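Local coordinates for protein botulinum neurotoxin type G (Clostridium botulinum, PDB 3MPP) that binds the host cell surface through its receptor-binding domain, the adhesion step that precedes delivery of the toxin's protease light chain into the cytosol, at residues A[8-13]-A[35-40]; A[78-83]-A[274-279]; A[117-122]-A[175-180]; A[302-307]-A[351-356]. The protein carries 4 engineered substitutions. All blocks are in the same frame, centred on the assembly; numbering follows the deposited sequence.

Contact 1. Residues A[8-13]-A[35-40]; sequences SYRGGR and IGNGQF
The end of strand 3-10 meets the loop before strand 39-43 backbone to backbone at S8, Y9 and N37, where Y9 N donates to N37 O at 3.0 Å and S8 CA brings its hydrogen to the same oxygen at 2.9 Å. The Y9 N-H approaches from above the carbonyl plane, 54° out of it. The carbonyl belongs to the peptide between N37 and G38, which is cis. N37 OD1 is turned toward S8 OG, and chi1 of 68° places N37 CG between the backbone N and the carbonyl carbon. S8 OG and N37 OD1 are 3.4 Å apart, a weak pairing at most, since S8 OG also bonds S17 OG; N37 ND2 is held by D200 OD1. In the jelly-roll-like N-terminal subdomain of the receptor-binding domain, R10 opens the type I' turn R10-R13 that joins strands 3-10 and 13-16 into a tight hairpin. In one of its two conformers R10 lies alongside N37, pointing the same way, with guanidinium and amide planes nearly coplanar. The Y9 ring leads away from the loop and stacks with F32, while Y9 CB packs 3.7 Å from G38 N.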
loop_
_atom_site.group_PDB
_atom_site.type_symbol
_atom_site.label_atom_id
_atom_site.label_comp_id
_atom_site.label_asym_id
_atom_site.label_seq_id
_atom_site.Cartn_x
_atom_site.Cartn_y
_atom_site.Cartn_z
ATOM N N SER A 8 12.208 14.082 6.881
ATOM C CA SER A 8 12.794 13.340 5.778
ATOM C C SER A 8 14.024 12.620 6.282
ATOM O O SER A 8 14.760 13.137 7.122
ATOM C CB SER A 8 13.171 14.267 4.627
ATOM O OG SER A 8 12.037 14.959 4.143
ATOM N N TYR A 9 14.231 11.413 5.777
ATOM C CA TYR A 9 15.427 10.648 6.068
ATOM C C TYR A 9 16.375 10.798 4.885
ATOM O O TYR A 9 16.269 10.070 3.898
ATOM C CB TYR A 9 15.067 9.180 6.293
ATOM C CG TYR A 9 16.224 8.341 6.769
ATOM C CD1 TYR A 9 16.796 7.382 5.942
ATOM C CD2 TYR A 9 16.750 8.510 8.048
ATOM C CE1 TYR A 9 17.858 6.613 6.372
ATOM C CE2 TYR A 9 17.811 7.743 8.488
ATOM C CZ TYR A 9 18.363 6.800 7.646
ATOM O OH TYR A 9 19.420 6.036 8.079
ATOM N N ARG A 10 17.298 11.748 4.994
ATOM C CA ARG A 10 18.230 12.061 3.913
ATOM C C ARG A 10 19.655 11.642 4.259
ATOM O O ARG A 10 20.230 12.127 5.231
ATOM C CB ARG A 10 18.210 13.566 3.620
ATOM C CG ARG A 10 16.841 14.130 3.267
ATOM C CD ARG A 10 16.566 14.055 1.774
ATOM N NE ARG A 10 15.276 14.648 1.425
ATOM C CZ ARG A 10 15.045 15.956 1.364
ATOM N NH1 ARG A 10 16.017 16.816 1.637
ATOM N NH2 ARG A 10 13.840 16.404 1.036
ATOM N N GLY A 11 20.222 10.743 3.460
ATOM C CA GLY A 11 21.615 10.356 3.617
ATOM C C GLY A 11 22.033 9.933 5.011
ATOM O O GLY A 11 22.989 10.469 5.571
ATOM N N GLY A 12 21.316 8.967 5.578
ATOM C CA GLY A 12 21.689 8.397 6.858
ATOM C C GLY A 12 21.150 9.146 8.058
ATOM O O GLY A 12 21.284 8.683 9.188
ATOM N N ARG A 13 20.535 10.298 7.824
ATOM C CA ARG A 13 20.031 11.101 8.931
ATOM C C ARG A 13 18.575 11.538 8.761
ATOM O O ARG A 13 18.121 11.814 7.652
ATOM C CB ARG A 13 20.932 12.321 9.158
ATOM C CG ARG A 13 21.043 13.253 7.962
ATOM C CD ARG A 13 21.789 14.532 8.324
ATOM N NE ARG A 13 23.224 14.317 8.496
ATOM C CZ ARG A 13 24.140 14.608 7.576
ATOM N NH1 ARG A 13 23.773 15.130 6.414
ATOM N NH2 ARG A 13 25.425 14.381 7.819
ATOM N N ILE A 35 13.733 4.480 1.231
ATOM C CA ILE A 35 12.738 4.470 0.157
ATOM C C ILE A 35 12.013 5.807 0.156
ATOM O O ILE A 35 11.549 6.250 1.197
ATOM C CB ILE A 35 11.697 3.358 0.351
ATOM C CG1 ILE A 35 12.377 1.984 0.364
ATOM C CG2 ILE A 35 10.630 3.444 -0.741
ATOM C CD1 ILE A 35 11.456 0.843 0.832
ATOM N N GLY A 36 11.912 6.458 -0.997
ATOM C CA GLY A 36 11.315 7.780 -1.018
ATOM C C GLY A 36 12.174 8.709 -0.176
ATOM O O GLY A 36 13.341 8.902 -0.483
ATOM N N ASN A 37 11.641 9.265 0.903
ATOM C CA ASN A 37 12.484 10.153 1.696
ATOM C C ASN A 37 12.244 10.303 3.196
ATOM O O ASN A 37 12.101 11.429 3.659
ATOM C CB ASN A 37 12.468 11.553 1.077
ATOM C CG ASN A 37 11.115 12.223 1.203
ATOM O OD1 ASN A 37 11.017 13.448 1.266
ATOM N ND2 ASN A 37 10.061 11.415 1.252
ATOM N N GLY A 38 12.201 9.227 3.977
ATOM C CA GLY A 38 12.146 7.846 3.544
ATOM C C GLY A 38 11.075 7.209 4.439
ATOM O O GLY A 38 9.950 7.693 4.477
ATOM N N GLN A 39 11.401 6.142 5.166
ATOM C CA GLN A 39 10.407 5.486 6.025
ATOM C C GLN A 39 10.989 5.114 7.373
ATOM O O GLN A 39 12.155 4.764 7.449
ATOM C CB GLN A 39 9.874 4.213 5.360
ATOM C CG GLN A 39 9.385 4.407 3.925
ATOM C CD GLN A 39 8.909 3.089 3.301
ATOM O OE1 GLN A 39 9.062 2.006 3.893
ATOM N NE2 GLN A 39 8.332 3.176 2.110
ATOM N N PHE A 40 10.184 5.175 8.439
ATOM C CA PHE A 40 10.652 4.658 9.728
ATOM C C PHE A 40 9.664 3.747 10.444
ATOM O O PHE A 40 8.454 3.885 10.308
ATOM C CB PHE A 40 11.174 5.766 10.680
ATOM C CG PHE A 40 10.121 6.711 11.180
ATOM C CD1 PHE A 40 9.369 6.404 12.308
ATOM C CD2 PHE A 40 9.919 7.937 10.559
ATOM C CE1 PHE A 40 8.414 7.286 12.793
ATOM C CE2 PHE A 40 8.957 8.825 11.031
ATOM C CZ PHE A 40 8.205 8.500 12.163
#

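Contact 2. Residues A[78-83]-A[274-279]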
loop_
_atom_site.group_PDB
_atom_site.type_symbol
_atom_site.label_atom_id
_atom_site.label_comp_id
_atom_site.label_asym_id
_atom_site.label_seq_id
_atom_site.Cartn_x
_atom_site.Cartn_y
_atom_site.Cartn_z
ATOM N N TYR A 78 -3.827 -7.956 12.118
ATOM C CA TYR A 78 -4.082 -8.592 13.403
ATOM C C TYR A 78 -3.508 -10.010 13.444
ATOM O O TYR A 78 -3.365 -10.674 12.412
ATOM C CB TYR A 78 -5.591 -8.654 13.630
ATOM C CG TYR A 78 -6.360 -9.123 12.401
ATOM C CD1 TYR A 78 -6.482 -10.480 12.097
ATOM C CD2 TYR A 78 -6.963 -8.204 11.547
ATOM C CE1 TYR A 78 -7.212 -10.899 10.970
ATOM C CE2 TYR A 78 -7.664 -8.617 10.420
ATOM C CZ TYR A 78 -7.779 -9.954 10.137
ATOM O OH TYR A 78 -8.481 -10.332 9.018
ATOM N N ASN A 79 -3.130 -10.467 14.629
ATOM C CA ASN A 79 -2.827 -11.879 14.806
ATOM C C ASN A 79 -4.141 -12.616 15.068
ATOM O O ASN A 79 -4.897 -12.266 15.983
ATOM C CB ASN A 79 -1.835 -12.115 15.955
ATOM C CG ASN A 79 -0.390 -11.800 15.570
ATOM O OD1 ASN A 79 0.005 -11.891 14.401
ATOM N ND2 ASN A 79 0.409 -11.444 16.567
ATOM N N ASN A 80 -4.431 -13.625 14.247
ATOM C CA ASN A 80 -5.693 -14.353 14.374
ATOM C C ASN A 80 -5.997 -14.779 15.813
ATOM O O ASN A 80 -7.123 -14.670 16.259
ATOM C CB ASN A 80 -5.721 -15.597 13.494
ATOM C CG ASN A 80 -5.705 -15.276 12.014
ATOM O OD1 ASN A 80 -5.824 -14.114 11.606
ATOM N ND2 ASN A 80 -5.545 -16.314 11.196
ATOM N N ASN A 81 -4.984 -15.260 16.525
ATOM C CA ASN A 81 -5.169 -15.804 17.870
ATOM C C ASN A 81 -5.070 -14.767 18.995
ATOM O O ASN A 81 -5.137 -15.111 20.174
ATOM C CB ASN A 81 -4.190 -16.959 18.121
ATOM C CG ASN A 81 -2.734 -16.508 18.159
ATOM O OD1 ASN A 81 -2.429 -15.376 18.535
ATOM N ND2 ASN A 81 -1.829 -17.403 17.783
ATOM N N ASP A 82 -4.905 -13.502 18.630
ATOM C CA ASP A 82 -4.785 -12.441 19.620
ATOM C C ASP A 82 -5.693 -11.264 19.267
ATOM O O ASP A 82 -5.304 -10.102 19.389
ATOM C CB ASP A 82 -3.332 -11.982 19.712
ATOM C CG ASP A 82 -3.043 -11.187 20.972
ATOM O OD1 ASP A 82 -3.781 -11.338 21.970
ATOM O OD2 ASP A 82 -2.065 -10.411 20.964
ATOM N N ILE A 83 -6.915 -11.572 18.849
ATOM C CA ILE A 83 -7.814 -10.548 18.333
ATOM C C ILE A 83 -8.376 -9.588 19.394
ATOM O O ILE A 83 -8.579 -8.399 19.110
ATOM C CB ILE A 83 -8.943 -11.159 17.455
ATOM C CG1 ILE A 83 -9.528 -10.088 16.535
ATOM C CG2 ILE A 83 -10.008 -11.823 18.298
ATOM C CD1 ILE A 83 -8.531 -9.623 15.487
ATOM N N ILE A 274 -13.133 -11.808 12.689
ATOM C CA ILE A 274 -12.460 -11.420 11.452
ATOM C C ILE A 274 -12.666 -12.398 10.295
ATOM O O ILE A 274 -13.100 -13.536 10.478
ATOM C CB ILE A 274 -10.941 -11.196 11.683
ATOM C CG1 ILE A 274 -10.278 -12.466 12.216
ATOM C CG2 ILE A 274 -10.695 -10.046 12.643
ATOM C CD1 ILE A 274 -9.728 -13.361 11.122
ATOM N N ASN A 275 -12.342 -11.928 9.101
ATOM C CA ASN A 275 -12.370 -12.757 7.897
ATOM C C ASN A 275 -11.468 -12.148 6.854
ATOM O O ASN A 275 -11.463 -10.923 6.670
ATOM C CB ASN A 275 -13.787 -12.843 7.326
ATOM C CG ASN A 275 -13.800 -13.387 5.909
ATOM O OD1 ASN A 275 -13.616 -14.586 5.694
ATOM N ND2 ASN A 275 -13.986 -12.503 4.933
ATOM N N TYR A 276 -10.699 -12.996 6.176
ATOM C CA TYR A 276 -9.851 -12.563 5.070
ATOM C C TYR A 276 -9.590 -13.711 4.118
ATOM O O TYR A 276 -9.576 -14.870 4.528
ATOM C CB TYR A 276 -8.492 -12.036 5.573
ATOM C CG TYR A 276 -7.629 -13.066 6.271
ATOM C CD1 TYR A 276 -6.693 -13.815 5.569
ATOM C CD2 TYR A 276 -7.731 -13.267 7.655
ATOM C CE1 TYR A 276 -5.886 -14.761 6.216
ATOM C CE2 TYR A 276 -6.932 -14.206 8.307
ATOM C CZ TYR A 276 -6.014 -14.948 7.583
ATOM O OH TYR A 276 -5.230 -15.873 8.233
ATOM N N GLN A 277 -9.341 -13.383 2.854
ATOM C CA GLN A 277 -8.863 -14.384 1.911
ATOM C C GLN A 277 -7.348 -14.402 1.874
ATOM O O GLN A 277 -6.712 -13.358 2.005
ATOM C CB GLN A 277 -9.449 -14.140 0.517
ATOM C CG GLN A 277 -10.917 -14.599 0.437
ATOM C CD GLN A 277 -11.525 -14.326 -0.917
ATOM O OE1 GLN A 277 -11.045 -13.468 -1.663
ATOM N NE2 GLN A 277 -12.594 -15.041 -1.239
ATOM N N ASN A 278 -6.778 -15.595 1.711
ATOM C CA ASN A 278 -5.323 -15.756 1.577
ATOM C C ASN A 278 -4.750 -15.131 0.300
ATOM O O ASN A 278 -5.398 -15.146 -0.743
ATOM C CB ASN A 278 -4.961 -17.246 1.638
ATOM C CG ASN A 278 -5.139 -17.812 3.021
ATOM O OD1 ASN A 278 -5.872 -18.787 3.236
ATOM N ND2 ASN A 278 -4.498 -17.177 3.982
ATOM N N LEU A 279 -3.527 -14.611 0.409
ATOM C CA LEU A 279 -2.836 -13.853 -0.632
ATOM C C LEU A 279 -1.666 -14.606 -1.227
ATOM O O LEU A 279 -1.320 -14.434 -2.404
ATOM C CB LEU A 279 -2.276 -12.555 -0.034
ATOM C CG LEU A 279 -3.328 -11.636 0.592
ATOM C CD1 LEU A 279 -2.685 -10.341 1.049
ATOM C CD2 LEU A 279 -4.444 -11.357 -0.427
HETATM O O HOH W 1 -9.575 -8.729 7.086
#
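Y78 and I274 reach toward each other tip to tip. I274 CG2 stands over the centre of the Y78 ring, 3.9 Å from the centroid and 13° off the normal, a CH-pi contact, while I274 CD1 comes within 3.5 Å of Y78 CE1. A chi1 of 59° puts I274 CG1 between the backbone N and the carbonyl carbon, 3.7 Å from Y78 CE1. I83 slides past I274 in the opposite direction, its CD1 3.6 Å from I274 CG2. Y78 and Y276 run obliquely to each other; Y276 CD2 lies near the plane of the Y78 ring at its edge, 3.3 Å from Y78 OH. Y78 OH lies 2.7 Å from a water O, which donates to N275 O at 2.9 Å, bridging side chain to strand backbone. N80 meets Y276 tip to tip, its amide turned 39° from the ring, with N80 ND2 3.0 Å from Y276 OH; N80 OD1 is bonded to K77 NZ. The contact joins the two receptor-binding subdomains: loop 78-82 and the first residue of helix 83-88 in N-RBD lie against I274 and the following strand 275-277 of C-RBD, which pairs with strand 260-270, whose F269 touches I274 and N80.

Contact 3. Residues A[117-122]-A[175-180]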
loop_
_atom_site.group_PDB
_atom_site.type_symbol
_atom_site.label_atom_id
_atom_site.label_comp_id
_atom_site.label_asym_id
_atom_site.label_seq_id
_atom_site.Cartn_x
_atom_site.Cartn_y
_atom_site.Cartn_z
ATOM N N ILE A 117 -7.324 17.196 23.697
ATOM C CA ILE A 117 -7.555 17.232 25.129
ATOM C C ILE A 117 -7.253 18.626 25.655
ATOM O O ILE A 117 -6.182 19.181 25.388
ATOM C CB ILE A 117 -6.678 16.200 25.865
ATOM C CG1 ILE A 117 -6.894 14.808 25.266
ATOM C CG2 ILE A 117 -6.965 16.221 27.373
ATOM C CD1 ILE A 117 -6.118 13.712 25.952
ATOM N N ASP A 118 -8.208 19.199 26.382
ATOM C CA ASP A 118 -8.037 20.542 26.922
ATOM C C ASP A 118 -7.282 20.533 28.253
ATOM O O ASP A 118 -6.848 19.481 28.741
ATOM C CB ASP A 118 -9.384 21.268 27.054
ATOM C CG ASP A 118 -10.311 20.621 28.075
ATOM O OD1 ASP A 118 -9.833 19.825 28.918
ATOM O OD2 ASP A 118 -11.524 20.921 28.034
ATOM N N VAL A 119 -7.134 21.718 28.833
ATOM C CA VAL A 119 -6.348 21.895 30.049
ATOM C C VAL A 119 -6.987 21.257 31.282
ATOM O O VAL A 119 -6.351 21.151 32.335
ATOM C CB VAL A 119 -6.103 23.384 30.321
ATOM C CG1 VAL A 119 -4.950 23.890 29.467
ATOM C CG2 VAL A 119 -7.372 24.176 30.045
ATOM N N ASN A 120 -8.243 20.842 31.153
ATOM C CA ASN A 120 -8.948 20.203 32.261
ATOM C C ASN A 120 -9.024 18.683 32.100
ATOM O O ASN A 120 -9.670 17.995 32.891
ATOM C CB ASN A 120 -10.348 20.795 32.409
ATOM C CG ASN A 120 -10.322 22.239 32.871
ATOM O OD1 ASN A 120 -10.953 23.108 32.266
ATOM N ND2 ASN A 120 -9.588 22.507 33.953
ATOM N N ALA A 121 -8.351 18.179 31.068
ATOM C CA ALA A 121 -8.346 16.759 30.730
ATOM C C ALA A 121 -9.667 16.281 30.126
ATOM O O ALA A 121 -9.966 15.086 30.134
ATOM C CB ALA A 121 -7.949 15.899 31.932
ATOM N N LYS A 122 -10.450 17.215 29.596
ATOM C CA LYS A 122 -11.634 16.856 28.823
ATOM C C LYS A 122 -11.261 16.588 27.365
ATOM O O LYS A 122 -10.694 17.451 26.689
ATOM C CB LYS A 122 -12.683 17.964 28.894
ATOM C CG LYS A 122 -13.868 17.753 27.963
ATOM C CD LYS A 122 -14.820 18.944 28.004
ATOM C CE LYS A 122 -16.080 18.679 27.192
ATOM N NZ LYS A 122 -16.805 19.932 26.854
ATOM N N ARG A 175 -9.387 25.231 26.428
ATOM C CA ARG A 175 -8.168 25.569 25.699
ATOM C C ARG A 175 -7.246 24.355 25.542
ATOM O O ARG A 175 -7.138 23.525 26.447
ATOM C CB ARG A 175 -7.432 26.722 26.389
ATOM C CG ARG A 175 -6.411 27.425 25.508
ATOM C CD ARG A 175 -5.059 26.730 25.547
ATOM N NE ARG A 175 -4.324 26.893 24.295
ATOM C CZ ARG A 175 -3.681 28.001 23.940
ATOM N NH1 ARG A 175 -3.684 29.058 24.740
ATOM N NH2 ARG A 175 -3.039 28.054 22.780
ATOM N N ILE A 176 -6.588 24.262 24.390
ATOM C CA ILE A 176 -5.690 23.146 24.096
ATOM C C ILE A 176 -4.238 23.610 24.028
ATOM O O ILE A 176 -3.868 24.397 23.152
ATOM C CB ILE A 176 -6.037 22.463 22.754
ATOM C CG1 ILE A 176 -7.552 22.314 22.588
ATOM C CG2 ILE A 176 -5.341 21.108 22.650
ATOM C CD1 ILE A 176 -8.186 21.341 23.556
ATOM N N ASN A 177 -3.420 23.109 24.948
ATOM C CA ASN A 177 -2.001 23.457 24.997
ATOM C C ASN A 177 -1.230 23.075 23.733
ATOM O O ASN A 177 -1.576 22.108 23.043
ATOM C CB ASN A 177 -1.334 22.814 26.218
ATOM C CG ASN A 177 -1.650 23.548 27.513
ATOM O OD1 ASN A 177 -2.361 24.556 27.515
ATOM N ND2 ASN A 177 -1.125 23.038 28.622
ATOM N N SER A 178 -0.187 23.847 23.436
ATOM C CA SER A 178 0.710 23.533 22.329
ATOM C C SER A 178 2.086 23.175 22.878
ATOM O O SER A 178 2.610 23.864 23.753
ATOM C CB SER A 178 0.824 24.720 21.372
ATOM O OG SER A 178 1.523 25.792 21.979
ATOM N N SER A 179 2.669 22.096 22.370
ATOM C CA SER A 179 3.980 21.656 22.836
ATOM C C SER A 179 5.072 21.876 21.788
ATOM O O SER A 179 4.808 21.866 20.584
ATOM C CB SER A 179 3.932 20.187 23.254
ATOM O OG SER A 179 5.172 19.772 23.801
ATOM N N ASN A 180 6.298 22.081 22.262
ATOM C CA ASN A 180 7.455 22.231 21.386
ATOM C C ASN A 180 7.951 20.886 20.869
ATOM O O ASN A 180 8.686 20.821 19.882
ATOM C CB ASN A 180 8.594 22.940 22.119
ATOM C CG ASN A 180 8.258 24.372 22.476
ATOM O OD1 ASN A 180 7.728 25.122 21.655
ATOM N ND2 ASN A 180 8.571 24.762 23.706
#
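I176 turns its outer methyl toward D118 by a bend at chi2 (-68°), which places CD1 3.5 Å from D118 CA, while I176 CG2 rests 3.5 Å from I117 O. V119, next to D118, has CG1 anti to its own carbonyl carbon (chi1 -81°), and this methyl lies 3.3 Å from N177 OD1, the two side chains crossing at about a right angle. N177 ND2 is bonded to K98 O, which ties down the amide that V119 touches. Between these side-chain contacts the backbones meet: V119 N gives a weak, bent hydrogen bond to R175 O at 3.0 Å, and D118 CA adds a C-H...O contact to the same oxygen at 3.2 Å. D118 faces its own loop with its carboxylate. D118 OD1 is gripped from opposite faces of its plane by N120 N at 2.9 Å and K122 N at 2.8 Å, while D118 OD2 accepts from D174 N, next to the segment 175-180, so one buried carboxylate serves both loops. The bond from N120 N makes an Asx turn, combined with a type I turn from D118 to A121; together they shape the hairpin linking strands 111-117 and 123-129 at the edge of the seven-stranded antiparallel sheet of N-RBD, where 123-129 is an outermost strand.

Contact 4. Residues A[302-307]-A[351-356]; sequences VREGDY and QIKKYY
E304 and G305 make the two hydrogen bonds that join the turn to the end of strand 346-353 and the residue after it. E304 OE2 accepts from K354 N at 2.8 Å, the N-H arriving on the anti side of the carboxylate in a nearly straight bond (171° at the hydrogen). A bend at chi2 (-90°) sets E304 CD beside the strand backbone, with OE2 3.4 Å from K353 CA. One residue on, G305 N gives 2.8 Å to I352 O and points almost straight down the carbonyl (C=O...N angle 176°). K353 CB and CE approach E304 OE2, but K353 NZ stays 4.4 Å from E304 OE1, beyond a salt bridge, so any attraction there is probably modest. E304 and G305 are the central residues of a type II turn from R303 to D306, which leads into strand 307-312 of the C-RBD beta-trefoil; Y307 and Q351 then form an antiparallel non-hydrogen-bonded pair. Just before that pair, D306 O receives a C-H...O contact from Q351 CA at 3.4 Å. The turn itself is closed by D306 N to R303 O, and R303 N donates to D306 OD2 at 2.9 Å, an oxygen that Y236 OH also grips. Beside the turn, V302 CG1 lies 4.3 Å from I352 CD1, and both side chains touch L226; K354 NZ reaches the backbone oxygens of T225 and K358.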
loop_
_atom_site.group_PDB
_atom_site.type_symbol
_atom_site.label_atom_id
_atom_site.label_comp_id
_atom_site.label_asym_id
_atom_site.label_seq_id
_atom_site.Cartn_x
_atom_site.Cartn_y
_atom_site.Cartn_z
ATOM N N VAL A 302 11.820 -1.597 -10.274
ATOM C CA VAL A 302 11.197 -1.657 -11.594
ATOM C C VAL A 302 10.487 -0.349 -11.894
ATOM O O VAL A 302 9.654 0.106 -11.113
ATOM C CB VAL A 302 10.148 -2.773 -11.671
ATOM C CG1 VAL A 302 9.719 -2.982 -13.133
ATOM C CG2 VAL A 302 10.710 -4.062 -11.063
ATOM N N ARG A 303 10.796 0.235 -13.040
ATOM C CA ARG A 303 10.224 1.514 -13.426
ATOM C C ARG A 303 9.252 1.384 -14.585
ATOM O O ARG A 303 9.389 0.507 -15.431
ATOM C CB ARG A 303 11.331 2.516 -13.754
ATOM C CG ARG A 303 11.942 3.089 -12.479
ATOM C CD ARG A 303 13.239 3.846 -12.697
ATOM N NE ARG A 303 13.791 4.187 -11.387
ATOM C CZ ARG A 303 14.638 3.416 -10.713
ATOM N NH1 ARG A 303 15.062 2.276 -11.242
ATOM N NH2 ARG A 303 15.065 3.788 -9.514
ATOM N N GLU A 304 8.262 2.267 -14.600
ATOM C CA GLU A 304 7.259 2.270 -15.643
ATOM C C GLU A 304 7.934 2.210 -17.008
ATOM O O GLU A 304 8.883 2.951 -17.282
ATOM C CB GLU A 304 6.391 3.524 -15.512
ATOM C CG GLU A 304 4.930 3.310 -15.856
ATOM C CD GLU A 304 4.623 3.545 -17.325
ATOM O OE1 GLU A 304 5.564 3.859 -18.091
ATOM O OE2 GLU A 304 3.438 3.420 -17.708
ATOM N N GLY A 305 7.467 1.297 -17.852
ATOM C CA GLY A 305 8.008 1.157 -19.192
ATOM C C GLY A 305 9.215 0.239 -19.340
ATOM O O GLY A 305 9.641 -0.035 -20.462
ATOM N N ASP A 306 9.783 -0.228 -18.225
ATOM C CA ASP A 306 10.925 -1.155 -18.290
ATOM C C ASP A 306 10.551 -2.387 -19.109
ATOM O O ASP A 306 9.397 -2.808 -19.093
ATOM C CB ASP A 306 11.329 -1.646 -16.894
ATOM C CG ASP A 306 12.255 -0.677 -16.163
ATOM O OD1 ASP A 306 12.618 0.358 -16.750
ATOM O OD2 ASP A 306 12.609 -0.952 -14.993
ATOM N N TYR A 307 11.544 -2.961 -19.791
ATOM C CA TYR A 307 11.397 -4.247 -20.466
ATOM C C TYR A 307 11.801 -5.393 -19.530
ATOM O O TYR A 307 12.899 -5.387 -18.964
ATOM C CB TYR A 307 12.225 -4.260 -21.745
ATOM C CG TYR A 307 11.682 -3.313 -22.793
ATOM C CD1 TYR A 307 10.666 -3.706 -23.647
ATOM C CD2 TYR A 307 12.179 -2.023 -22.918
ATOM C CE1 TYR A 307 10.161 -2.845 -24.605
ATOM C CE2 TYR A 307 11.680 -1.154 -23.873
ATOM C CZ TYR A 307 10.671 -1.575 -24.713
ATOM O OH TYR A 307 10.164 -0.721 -25.664
ATOM N N GLN A 351 6.431 -5.460 -20.963
ATOM C CA GLN A 351 6.605 -4.116 -20.424
ATOM C C GLN A 351 5.553 -3.863 -19.356
ATOM O O GLN A 351 4.358 -4.088 -19.582
ATOM C CB GLN A 351 6.483 -3.071 -21.530
ATOM C CG GLN A 351 7.455 -3.255 -22.675
ATOM C CD GLN A 351 7.072 -2.433 -23.894
ATOM O OE1 GLN A 351 6.854 -1.228 -23.799
ATOM N NE2 GLN A 351 6.991 -3.087 -25.050
ATOM N N ILE A 352 5.996 -3.416 -18.183
ATOM C CA ILE A 352 5.079 -3.084 -17.100
ATOM C C ILE A 352 4.736 -1.603 -17.193
ATOM O O ILE A 352 5.610 -0.754 -17.382
ATOM C CB ILE A 352 5.654 -3.427 -15.711
ATOM C CG1 ILE A 352 6.079 -4.891 -15.650
ATOM C CG2 ILE A 352 4.618 -3.203 -14.628
ATOM C CD1 ILE A 352 6.283 -5.387 -14.225
ATOM N N LYS A 353 3.452 -1.299 -17.070
ATOM C CA LYS A 353 2.977 0.045 -17.339
ATOM C C LYS A 353 2.031 0.507 -16.230
ATOM O O LYS A 353 1.559 -0.290 -15.420
ATOM C CB LYS A 353 2.235 0.077 -18.678
ATOM C CG LYS A 353 2.971 -0.518 -19.856
ATOM C CD LYS A 353 4.049 0.403 -20.404
ATOM C CE LYS A 353 3.462 1.624 -21.062
ATOM N NZ LYS A 353 4.450 2.190 -22.030
ATOM N N LYS A 354 1.755 1.803 -16.208
ATOM C CA LYS A 354 0.701 2.347 -15.360
ATOM C C LYS A 354 -0.069 3.393 -16.164
ATOM O O LYS A 354 0.220 4.592 -16.093
ATOM C CB LYS A 354 1.284 2.978 -14.092
ATOM C CG LYS A 354 0.348 2.887 -12.919
ATOM C CD LYS A 354 0.689 3.901 -11.840
ATOM C CE LYS A 354 2.030 3.631 -11.212
ATOM N NZ LYS A 354 2.185 4.457 -9.981
ATOM N N TYR A 355 -1.039 2.932 -16.943
ATOM C CA TYR A 355 -1.763 3.801 -17.870
ATOM C C TYR A 355 -2.784 4.742 -17.223
ATOM O O TYR A 355 -3.195 5.734 -17.832
ATOM C CB TYR A 355 -2.491 2.953 -18.921
ATOM C CG TYR A 355 -1.589 2.277 -19.912
ATOM C CD1 TYR A 355 -0.818 3.018 -20.804
ATOM C CD2 TYR A 355 -1.528 0.896 -19.979
ATOM C CE1 TYR A 355 -0.006 2.390 -21.724
ATOM C CE2 TYR A 355 -0.728 0.262 -20.892
ATOM C CZ TYR A 355 0.025 1.005 -21.759
ATOM O OH TYR A 355 0.812 0.351 -22.653
ATOM N N TYR A 356 -3.224 4.421 -16.012
ATOM C CA TYR A 356 -4.300 5.182 -15.376
ATOM C C TYR A 356 -4.393 4.754 -13.923
ATOM O O TYR A 356 -3.631 3.893 -13.486
ATOM C CB TYR A 356 -5.622 4.920 -16.097
ATOM C CG TYR A 356 -5.777 3.452 -16.431
ATOM C CD1 TYR A 356 -6.076 2.536 -15.441
ATOM C CD2 TYR A 356 -5.598 2.982 -17.731
ATOM C CE1 TYR A 356 -6.202 1.182 -15.719
ATOM C CE2 TYR A 356 -5.717 1.612 -18.026
ATOM C CZ TYR A 356 -6.020 0.726 -17.007
ATOM O OH TYR A 356 -6.149 -0.621 -17.260
#

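Contacts 1 and 3 lie at the surface of N-RBD, contact 4 is partly buried in C-RBD, and contact 2, also partly buried, joins the two subdomains. No two of them touch: contacts 1 and 4 come closest, about 9 Å between nearest atoms, whereas contacts 3 and 4 lie on opposite sides of the chain's centre, 49 Å between centres. Contacts 1 and 3 share one device, a carbonyl oxygen met by both a backbone N-H and a neighbouring C-H, but they belong to different sheets. Contact 4 instead rests on two strong, straight bonds. Contact 2, between subdomains, relies on an aromatic face, methyl groups and a bridging water.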